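Local coordinates for protein type I polyketide synthase PikAII (Streptomyces venezuelae, PDB 3QP9) that carries a C2-type ketoreductase domain, of a class that does not reduce the beta-keto group but probably epimerizes the alpha-substituent of the polyketide intermediate, at residues Pro246-Asp251 with Asp274-Leu279; Arg270-Gly275 with Ala308-Leu313; Leu383-Ala388 with Asp432-Thr437. One frame throughout, in Å; residues are numbered along the deposited sequence.

Interaction 1 of 3, residues Pro246-Asp251 with Asp274-Leu279; sequences PWWQAD and DGAGHL
The indole of Trp-248 lies against the turn Asp-274 to Ala-276, reaching it with the far rim of its six-membered ring. CH2 comes 3.5 Å from Asp-274 O, which lies at the ring edge in its plane, while the methyl of Ala-276 sits over one face: CB is 4.3 Å from the six-ring centroid and 14° off the ring normal, a CH-pi contact. CZ2 also meets Asp-274 CB at 3.9 Å; there the side chains cross nearly at right angles, yet ring and carboxylate planes are almost parallel. With chi1 at 54°, CG stands between the backbone N and carbonyl carbon of Trp-248, which directs the ring at the turn. That turn ends helix 262-274 in a Schellman motif with Gly-275 at positive phi, and leads into strand 278-283 of the Rossmann-like ketoreductase fold. Gly-277 N donates to a lone pair of Ala-250 O in the carbonyl plane (3.1 Å, 138° at the hydrogen). The same oxygen lies at the edge of the His-278 ring, 3.5 Å from ND1. Leu-271 of the helix packs on Trp-248, and His-341 stacks on the His-278 ring and bonds Asp-251 O through its own ND1.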
loop_
_atom_site.group_PDB
_atom_site.type_symbol
_atom_site.label_atom_id
_atom_site.label_comp_id
_atom_site.label_asym_id
_atom_site.label_seq_id
_atom_site.Cartn_x
_atom_site.Cartn_y
_atom_site.Cartn_z
ATOM N N PRO A 246 4.380 20.640 17.543
ATOM C CA PRO A 246 4.960 21.095 16.284
ATOM C C PRO A 246 5.642 19.962 15.551
ATOM O O PRO A 246 6.296 19.106 16.177
ATOM C CB PRO A 246 5.980 22.182 16.743
ATOM C CG PRO A 246 5.363 22.718 18.008
ATOM C CD PRO A 246 4.856 21.449 18.692
ATOM N N TRP A 247 5.472 19.948 14.229
ATOM C CA TRP A 247 6.052 18.954 13.425
ATOM C C TRP A 247 7.100 19.541 12.434
ATOM O O TRP A 247 7.608 18.805 11.649
ATOM C CB TRP A 247 4.979 18.124 12.652
ATOM C CG TRP A 247 3.973 18.879 11.779
ATOM C CD1 TRP A 247 2.798 19.414 12.201
ATOM C CD2 TRP A 247 4.058 19.157 10.382
ATOM N NE1 TRP A 247 2.151 20.033 11.177
ATOM C CE2 TRP A 247 2.884 19.872 10.029
ATOM C CE3 TRP A 247 5.044 18.936 9.407
ATOM C CZ2 TRP A 247 2.630 20.345 8.721
ATOM C CZ3 TRP A 247 4.784 19.353 8.108
ATOM C CH2 TRP A 247 3.595 20.077 7.778
ATOM N N TRP A 248 7.342 20.862 12.475
ATOM C CA TRP A 248 8.383 21.527 11.683
ATOM C C TRP A 248 8.913 22.663 12.585
ATOM O O TRP A 248 8.233 23.063 13.600
ATOM C CB TRP A 248 7.960 21.992 10.288
ATOM C CG TRP A 248 6.743 22.861 10.255
ATOM C CD1 TRP A 248 5.471 22.450 9.943
ATOM C CD2 TRP A 248 6.651 24.264 10.601
ATOM N NE1 TRP A 248 4.602 23.518 10.046
ATOM C CE2 TRP A 248 5.287 24.631 10.468
ATOM C CE3 TRP A 248 7.599 25.267 10.998
ATOM C CZ2 TRP A 248 4.835 25.935 10.732
ATOM C CZ3 TRP A 248 7.146 26.569 11.255
ATOM C CH2 TRP A 248 5.789 26.892 11.150
ATOM N N GLN A 249 10.174 23.060 12.333
ATOM C CA GLN A 249 10.732 24.194 13.101
ATOM C C GLN A 249 10.873 25.426 12.169
ATOM O O GLN A 249 11.236 25.263 11.075
ATOM C CB GLN A 249 12.075 23.851 13.780
ATOM C CG GLN A 249 12.208 22.511 14.518
ATOM C CD GLN A 249 13.730 22.162 14.778
ATOM O OE1 GLN A 249 14.072 21.156 15.374
ATOM N NE2 GLN A 249 14.617 23.014 14.292
ATOM N N ALA A 250 10.491 26.623 12.589
ATOM C CA ALA A 250 10.601 27.853 11.737
ATOM C C ALA A 250 12.042 28.098 11.194
ATOM O O ALA A 250 12.208 28.594 10.031
ATOM C CB ALA A 250 10.178 29.092 12.534
ATOM N N ASP A 251 13.051 27.755 11.993
ATOM C CA ASP A 251 14.469 27.899 11.542
ATOM C C ASP A 251 14.932 26.757 10.678
ATOM O O ASP A 251 16.123 26.769 10.281
ATOM C CB ASP A 251 15.431 28.002 12.735
ATOM C CG ASP A 251 15.232 29.316 13.544
ATOM O OD1 ASP A 251 14.754 30.303 12.930
ATOM O OD2 ASP A 251 15.577 29.348 14.764
ATOM N N ASP A 274 1.957 29.596 7.721
ATOM C CA ASP A 274 1.928 29.141 9.083
ATOM C C ASP A 274 3.199 29.519 9.834
ATOM O O ASP A 274 3.301 29.391 11.046
ATOM C CB ASP A 274 1.775 27.603 9.091
ATOM C CG ASP A 274 0.327 27.140 8.809
ATOM O OD1 ASP A 274 -0.626 27.970 8.804
ATOM O OD2 ASP A 274 0.148 25.933 8.597
ATOM N N GLY A 275 4.217 29.968 9.114
ATOM C CA GLY A 275 5.407 30.521 9.820
ATOM C C GLY A 275 6.707 29.843 9.406
ATOM O O GLY A 275 7.702 30.132 9.986
ATOM N N ALA A 276 6.707 28.936 8.399
ATOM C CA ALA A 276 7.971 28.257 8.057
ATOM C C ALA A 276 8.899 29.288 7.369
ATOM O O ALA A 276 8.515 29.932 6.429
ATOM C CB ALA A 276 7.747 27.046 7.136
ATOM N N GLY A 277 10.103 29.427 7.864
ATOM C CA GLY A 277 11.056 30.390 7.309
ATOM C C GLY A 277 11.859 29.928 6.066
ATOM O O GLY A 277 12.445 30.750 5.411
ATOM N N HIS A 278 11.944 28.631 5.780
ATOM C CA HIS A 278 12.880 28.117 4.756
ATOM C C HIS A 278 12.311 26.912 4.013
ATOM O O HIS A 278 12.015 25.881 4.620
ATOM C CB HIS A 278 14.204 27.740 5.356
ATOM C CG HIS A 278 14.832 28.844 6.134
ATOM N ND1 HIS A 278 14.566 29.080 7.478
ATOM C CD2 HIS A 278 15.714 29.784 5.754
ATOM C CE1 HIS A 278 15.218 30.150 7.876
ATOM N NE2 HIS A 278 15.919 30.601 6.848
ATOM N N LEU A 279 12.158 27.035 2.711
ATOM C CA LEU A 279 11.521 26.008 1.938
ATOM C C LEU A 279 12.454 25.536 0.810
ATOM O O LEU A 279 13.117 26.325 0.150
ATOM C CB LEU A 279 10.188 26.509 1.339
ATOM C CG LEU A 279 9.070 26.669 2.378
ATOM C CD1 LEU A 279 7.808 27.413 1.781
ATOM C CD2 LEU A 279 8.700 25.264 2.973
HETATM O O HOH W 1 10.930 26.270 7.864
#

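Interaction 2 of 3, residues Arg270-Gly275 with Ala308-Leu313; sequences RLARDG and AELADL
Two nearly parallel helices of the ketoreductase domain meet here through their C-terminal turns, in a small, mostly apolar contact. The axes of helices 270-274 and 308-313 approach to 9.0 Å at 22° between their N-to-C directions, and no hydrogen bond joins them. The close spacing is possible because Ala-272 faces the partner helix with only a methyl: its CB touches Leu-313 CB at 3.7 Å and one branch of Leu-310, CD2, at 4.0 Å. Ala-272 and Leu-310 are buried, whereas Leu-313 lies nearer the surface and fills the outer part of the seam. There Arg-273 reaches across. Its chain is extended from CG to NE, chi2 and chi3 both near 180°, and crosses the leucine obliquely, so that Leu-313 CD2 lies 3.6 Å from Arg-273 NE and also touches CG. The other branch, CD1, rests over the centre of the guanidinium, 4.1 Å above its plane. In the Rossmann-type arrangement of the domain, helix 262-274 leads into strand 278-283 and helix 304-313 follows that strand; Leu-271 and Leu-310 pack onto it through Leu-279 and Leu-281. In the Schellman turn that closes the first helix, Gly-275 N bonds Ala-272 O at 3.1 Å. Polar groups add little across the seam: Arg-273 NH1 and Glu-309 OE1 are 4.4 Å apart, with the oxygen well out of the guanidinium plane, so any attraction is probably one of charge alone. Glu-309 OE1 instead forms a salt bridge with Arg-269, one turn earlier on the first helix.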
loop_
_atom_site.group_PDB
_atom_site.type_symbol
_atom_site.label_atom_id
_atom_site.label_comp_id
_atom_site.label_asym_id
_atom_site.label_seq_id
_atom_site.Cartn_x
_atom_site.Cartn_y
_atom_site.Cartn_z
ATOM N N ARG A 270 0.905 27.034 2.328
ATOM C CA ARG A 270 0.436 26.871 3.704
ATOM C C ARG A 270 1.564 26.903 4.677
ATOM O O ARG A 270 1.426 27.486 5.784
ATOM C CB ARG A 270 -0.402 25.584 3.869
ATOM C CG ARG A 270 -0.833 25.247 5.255
ATOM C CD ARG A 270 -1.821 26.275 5.824
ATOM N NE ARG A 270 -3.100 26.166 5.137
ATOM C CZ ARG A 270 -4.119 25.382 5.541
ATOM N NH1 ARG A 270 -5.225 25.381 4.823
ATOM N NH2 ARG A 270 -4.053 24.682 6.665
ATOM N N LEU A 271 2.677 26.216 4.384
ATOM C CA LEU A 271 3.811 26.243 5.347
ATOM C C LEU A 271 4.333 27.665 5.538
ATOM O O LEU A 271 4.559 28.163 6.656
ATOM C CB LEU A 271 4.923 25.332 4.786
ATOM C CG LEU A 271 4.636 23.825 4.916
ATOM C CD1 LEU A 271 5.449 22.975 3.989
ATOM C CD2 LEU A 271 5.038 23.501 6.335
ATOM N N ALA A 272 4.419 28.394 4.460
ATOM C CA ALA A 272 4.863 29.812 4.598
ATOM C C ALA A 272 3.885 30.611 5.438
ATOM O O ALA A 272 4.292 31.339 6.384
ATOM C CB ALA A 272 4.940 30.413 3.263
ATOM N N ARG A 273 2.611 30.469 5.121
ATOM C CA ARG A 273 1.615 31.175 5.895
ATOM C C ARG A 273 1.710 30.852 7.388
ATOM O O ARG A 273 1.556 31.722 8.219
ATOM C CB ARG A 273 0.175 31.053 5.351
ATOM C CG ARG A 273 -0.064 31.913 4.047
ATOM C CD ARG A 273 -1.570 31.995 3.593
ATOM N NE ARG A 273 -1.664 32.751 2.329
ATOM C CZ ARG A 273 -1.871 32.175 1.140
ATOM N NH1 ARG A 273 -1.932 32.945 0.057
ATOM N NH2 ARG A 273 -2.067 30.840 1.041
ATOM N N ASP A 274 1.957 29.596 7.721
ATOM C CA ASP A 274 1.928 29.141 9.083
ATOM C C ASP A 274 3.199 29.519 9.834
ATOM O O ASP A 274 3.301 29.391 11.046
ATOM C CB ASP A 274 1.775 27.603 9.091
ATOM C CG ASP A 274 0.327 27.140 8.809
ATOM O OD1 ASP A 274 -0.626 27.970 8.804
ATOM O OD2 ASP A 274 0.148 25.933 8.597
ATOM N N GLY A 275 4.217 29.968 9.114
ATOM C CA GLY A 275 5.407 30.521 9.820
ATOM C C GLY A 275 6.707 29.843 9.406
ATOM O O GLY A 275 7.702 30.132 9.986
ATOM N N ALA A 308 8.749 33.994 -5.610
ATOM C CA ALA A 308 8.515 35.411 -5.291
ATOM C C ALA A 308 7.303 35.510 -4.329
ATOM O O ALA A 308 7.389 36.207 -3.308
ATOM C CB ALA A 308 8.354 36.230 -6.499
ATOM N N GLU A 309 6.285 34.718 -4.596
ATOM C CA GLU A 309 5.038 34.624 -3.788
ATOM C C GLU A 309 5.339 34.148 -2.345
ATOM O O GLU A 309 4.922 34.782 -1.354
ATOM C CB GLU A 309 3.962 33.770 -4.480
ATOM C CG GLU A 309 2.585 33.805 -3.709
ATOM C CD GLU A 309 1.631 32.685 -4.137
ATOM O OE1 GLU A 309 0.592 32.501 -3.460
ATOM O OE2 GLU A 309 1.900 32.000 -5.152
ATOM N N LEU A 310 6.139 33.090 -2.221
ATOM C CA LEU A 310 6.424 32.558 -0.923
ATOM C C LEU A 310 7.267 33.532 -0.081
ATOM O O LEU A 310 7.155 33.540 1.145
ATOM C CB LEU A 310 7.144 31.237 -1.036
ATOM C CG LEU A 310 6.290 30.123 -1.711
ATOM C CD1 LEU A 310 7.315 28.984 -2.109
ATOM C CD2 LEU A 310 5.185 29.656 -0.642
ATOM N N ALA A 311 8.137 34.319 -0.739
ATOM C CA ALA A 311 8.904 35.377 -0.068
ATOM C C ALA A 311 7.906 36.396 0.541
ATOM O O ALA A 311 8.027 36.715 1.723
ATOM C CB ALA A 311 9.865 36.045 -1.037
ATOM N N ASP A 312 6.917 36.858 -0.237
ATOM C CA ASP A 312 5.838 37.721 0.335
ATOM C C ASP A 312 5.109 37.117 1.542
ATOM O O ASP A 312 4.644 37.852 2.467
ATOM C CB ASP A 312 4.824 38.127 -0.713
ATOM C CG ASP A 312 5.367 39.215 -1.659
ATOM O OD1 ASP A 312 6.280 39.910 -1.218
ATOM O OD2 ASP A 312 4.849 39.372 -2.806
ATOM N N LEU A 313 4.978 35.776 1.503
ATOM C CA LEU A 313 4.249 35.039 2.560
ATOM C C LEU A 313 5.148 34.772 3.736
ATOM O O LEU A 313 4.693 34.298 4.804
ATOM C CB LEU A 313 3.703 33.707 1.973
ATOM C CG LEU A 313 2.578 33.889 0.980
ATOM C CD1 LEU A 313 2.220 32.491 0.287
ATOM C CD2 LEU A 313 1.367 34.589 1.702
#

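Interaction 3 of 3, residues Leu383-Ala388 with Asp432-Thr437; sequences LLREAA and DGPTVT
Leu-384 and Pro-434 form the tight, buried part of this contact, where the end of helix 363-386 meets the loop leading into strand 435-441. The pyrrolidine ring presses its CG and CD edge against the helix: Pro-434 CG is 3.8 Å from Leu-384 CB, and Pro-434 CD is 3.8 Å from Arg-385 N. A cis peptide bond precedes the proline, Gly-433 before it has positive phi, and the chain turns sharply at Pro-434 itself, just ahead of the strand. Arg-385 marks the passage to the outer side. Its CG lies 3.5 Å from Gly-433 O and also touches Pro-434 CD, but the chain bends at chi3 (18°), between CG and CD, and its NE forms a salt bridge with Asp-381 of the same helix. Looser still is the exposed end, where Ala-388 CB meets Asp-432 CB at 3.9 Å and lies near the carbonyl O of the same aspartate. The two segments meet by packing, with no hydrogen bond between them. On the buried side Leu-384 also touches Leu-334 of helix 327-335, while Pro-434 touches Asp-381. Beyond the proline, Thr-435 and Thr-437 make backbone bonds to Leu-397, and Val-436 packs on Leu-397 and Leu-399; the helix end thus lies at the start of strand 435-441, which runs beside 396-402 in the parallel part of the ketoreductase fold.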
loop_
_atom_site.group_PDB
_atom_site.type_symbol
_atom_site.label_atom_id
_atom_site.label_comp_id
_atom_site.label_asym_id
_atom_site.label_seq_id
_atom_site.Cartn_x
_atom_site.Cartn_y
_atom_site.Cartn_z
ATOM N N LEU A 383 18.434 7.287 3.092
ATOM C CA LEU A 383 19.450 8.357 3.340
ATOM C C LEU A 383 19.233 9.177 4.611
ATOM O O LEU A 383 20.217 9.608 5.266
ATOM C CB LEU A 383 19.552 9.285 2.117
ATOM C CG LEU A 383 19.770 8.494 0.820
ATOM C CD1 LEU A 383 19.385 9.371 -0.375
ATOM C CD2 LEU A 383 21.233 7.987 0.737
ATOM N N LEU A 384 17.964 9.413 4.965
ATOM C CA LEU A 384 17.624 10.117 6.212
ATOM C C LEU A 384 17.899 9.266 7.434
ATOM O O LEU A 384 18.215 9.800 8.507
ATOM C CB LEU A 384 16.165 10.565 6.254
ATOM C CG LEU A 384 15.711 11.664 5.266
ATOM C CD1 LEU A 384 14.276 12.106 5.483
ATOM C CD2 LEU A 384 16.669 12.884 5.260
ATOM N N ARG A 385 17.714 7.957 7.282
ATOM C CA ARG A 385 18.025 6.976 8.322
ATOM C C ARG A 385 19.539 7.045 8.515
ATOM O O ARG A 385 20.022 7.204 9.638
ATOM C CB ARG A 385 17.533 5.563 7.881
ATOM C CG ARG A 385 16.571 4.836 8.899
ATOM C CD ARG A 385 15.620 3.709 8.326
ATOM N NE ARG A 385 15.974 3.137 7.015
ATOM C CZ ARG A 385 17.042 2.369 6.726
ATOM N NH1 ARG A 385 17.964 2.056 7.649
ATOM N NH2 ARG A 385 17.201 1.933 5.476
ATOM N N GLU A 386 20.275 6.973 7.403
ATOM C CA GLU A 386 21.742 6.913 7.388
ATOM C C GLU A 386 22.407 8.214 7.927
ATOM O O GLU A 386 23.535 8.190 8.427
ATOM C CB GLU A 386 22.259 6.433 5.990
ATOM C CG GLU A 386 22.386 4.862 5.892
ATOM C CD GLU A 386 22.405 4.202 4.453
ATOM O OE1 GLU A 386 22.051 2.982 4.318
ATOM O OE2 GLU A 386 22.813 4.881 3.485
ATOM N N ALA A 387 21.681 9.335 7.872
ATOM C CA ALA A 387 22.143 10.578 8.444
ATOM C C ALA A 387 21.801 10.678 9.945
ATOM O O ALA A 387 21.955 11.728 10.529
ATOM C CB ALA A 387 21.593 11.809 7.659
ATOM N N ALA A 388 21.380 9.587 10.581
ATOM C CA ALA A 388 20.983 9.707 12.001
ATOM C C ALA A 388 22.018 9.115 12.949
ATOM O O ALA A 388 22.301 7.928 12.869
ATOM C CB ALA A 388 19.616 9.110 12.231
ATOM N N ASP A 432 16.154 5.509 15.175
ATOM C CA ASP A 432 16.625 6.899 15.352
ATOM C C ASP A 432 15.881 7.956 14.534
ATOM O O ASP A 432 16.220 9.142 14.592
ATOM C CB ASP A 432 18.170 7.010 15.222
ATOM C CG ASP A 432 18.908 6.614 16.541
ATOM O OD1 ASP A 432 18.933 5.418 16.874
ATOM O OD2 ASP A 432 19.431 7.502 17.251
ATOM N N GLY A 433 14.853 7.544 13.802
ATOM C CA GLY A 433 14.202 8.459 12.852
ATOM C C GLY A 433 14.598 8.006 11.460
ATOM O O GLY A 433 15.260 6.976 11.344
ATOM N N PRO A 434 14.125 8.694 10.401
ATOM C CA PRO A 434 13.130 9.769 10.493
ATOM C C PRO A 434 11.795 9.201 11.012
ATOM O O PRO A 434 11.515 7.988 10.884
ATOM C CB PRO A 434 12.975 10.210 9.028
ATOM C CG PRO A 434 13.307 8.998 8.182
ATOM C CD PRO A 434 14.397 8.300 9.001
ATOM N N THR A 435 10.928 10.054 11.527
ATOM C CA THR A 435 9.632 9.594 11.938
ATOM C C THR A 435 8.780 9.665 10.678
ATOM O O THR A 435 8.516 10.763 10.163
ATOM C CB THR A 435 9.075 10.584 12.913
ATOM O OG1 THR A 435 9.941 10.629 14.073
ATOM C CG2 THR A 435 7.623 10.203 13.316
ATOM N N VAL A 436 8.332 8.526 10.181
ATOM C CA VAL A 436 7.555 8.497 8.900
ATOM C C VAL A 436 6.057 8.509 9.153
ATOM O O VAL A 436 5.571 7.746 10.022
ATOM C CB VAL A 436 7.900 7.276 8.119
ATOM C CG1 VAL A 436 6.976 7.187 6.768
ATOM C CG2 VAL A 436 9.406 7.247 7.848
ATOM N N THR A 437 5.303 9.371 8.453
ATOM C CA THR A 437 3.841 9.325 8.529
ATOM C C THR A 437 3.435 9.047 7.111
ATOM O O THR A 437 4.024 9.663 6.210
ATOM C CB THR A 437 3.275 10.696 9.012
ATOM O OG1 THR A 437 3.645 10.915 10.391
ATOM C CG2 THR A 437 1.742 10.772 8.929
#

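Interactions 1 and 2 have centres about 10 Å apart and share Asp-274 and Gly-275 at the end of helix 262-274. Leu-271 joins them: it packs on both tryptophans of 246-251, and its carbonyl O probably accepts a hydrogen bond from Ala-276 N. Along the chain, helix 262-274, strand 278-283 and helix 304-313 follow in succession; interaction 1 ties the loop before strand 253-256 to the turn after the first helix, and interaction 2 packs that helix on the second. Interaction 3, at helix 363-386 and strand 435-441, comes later, its centre about 19 Å from interaction 1 and 27 Å from interaction 2, and touches neither. All three join elements at separate places along the ketoreductase's parallel strands.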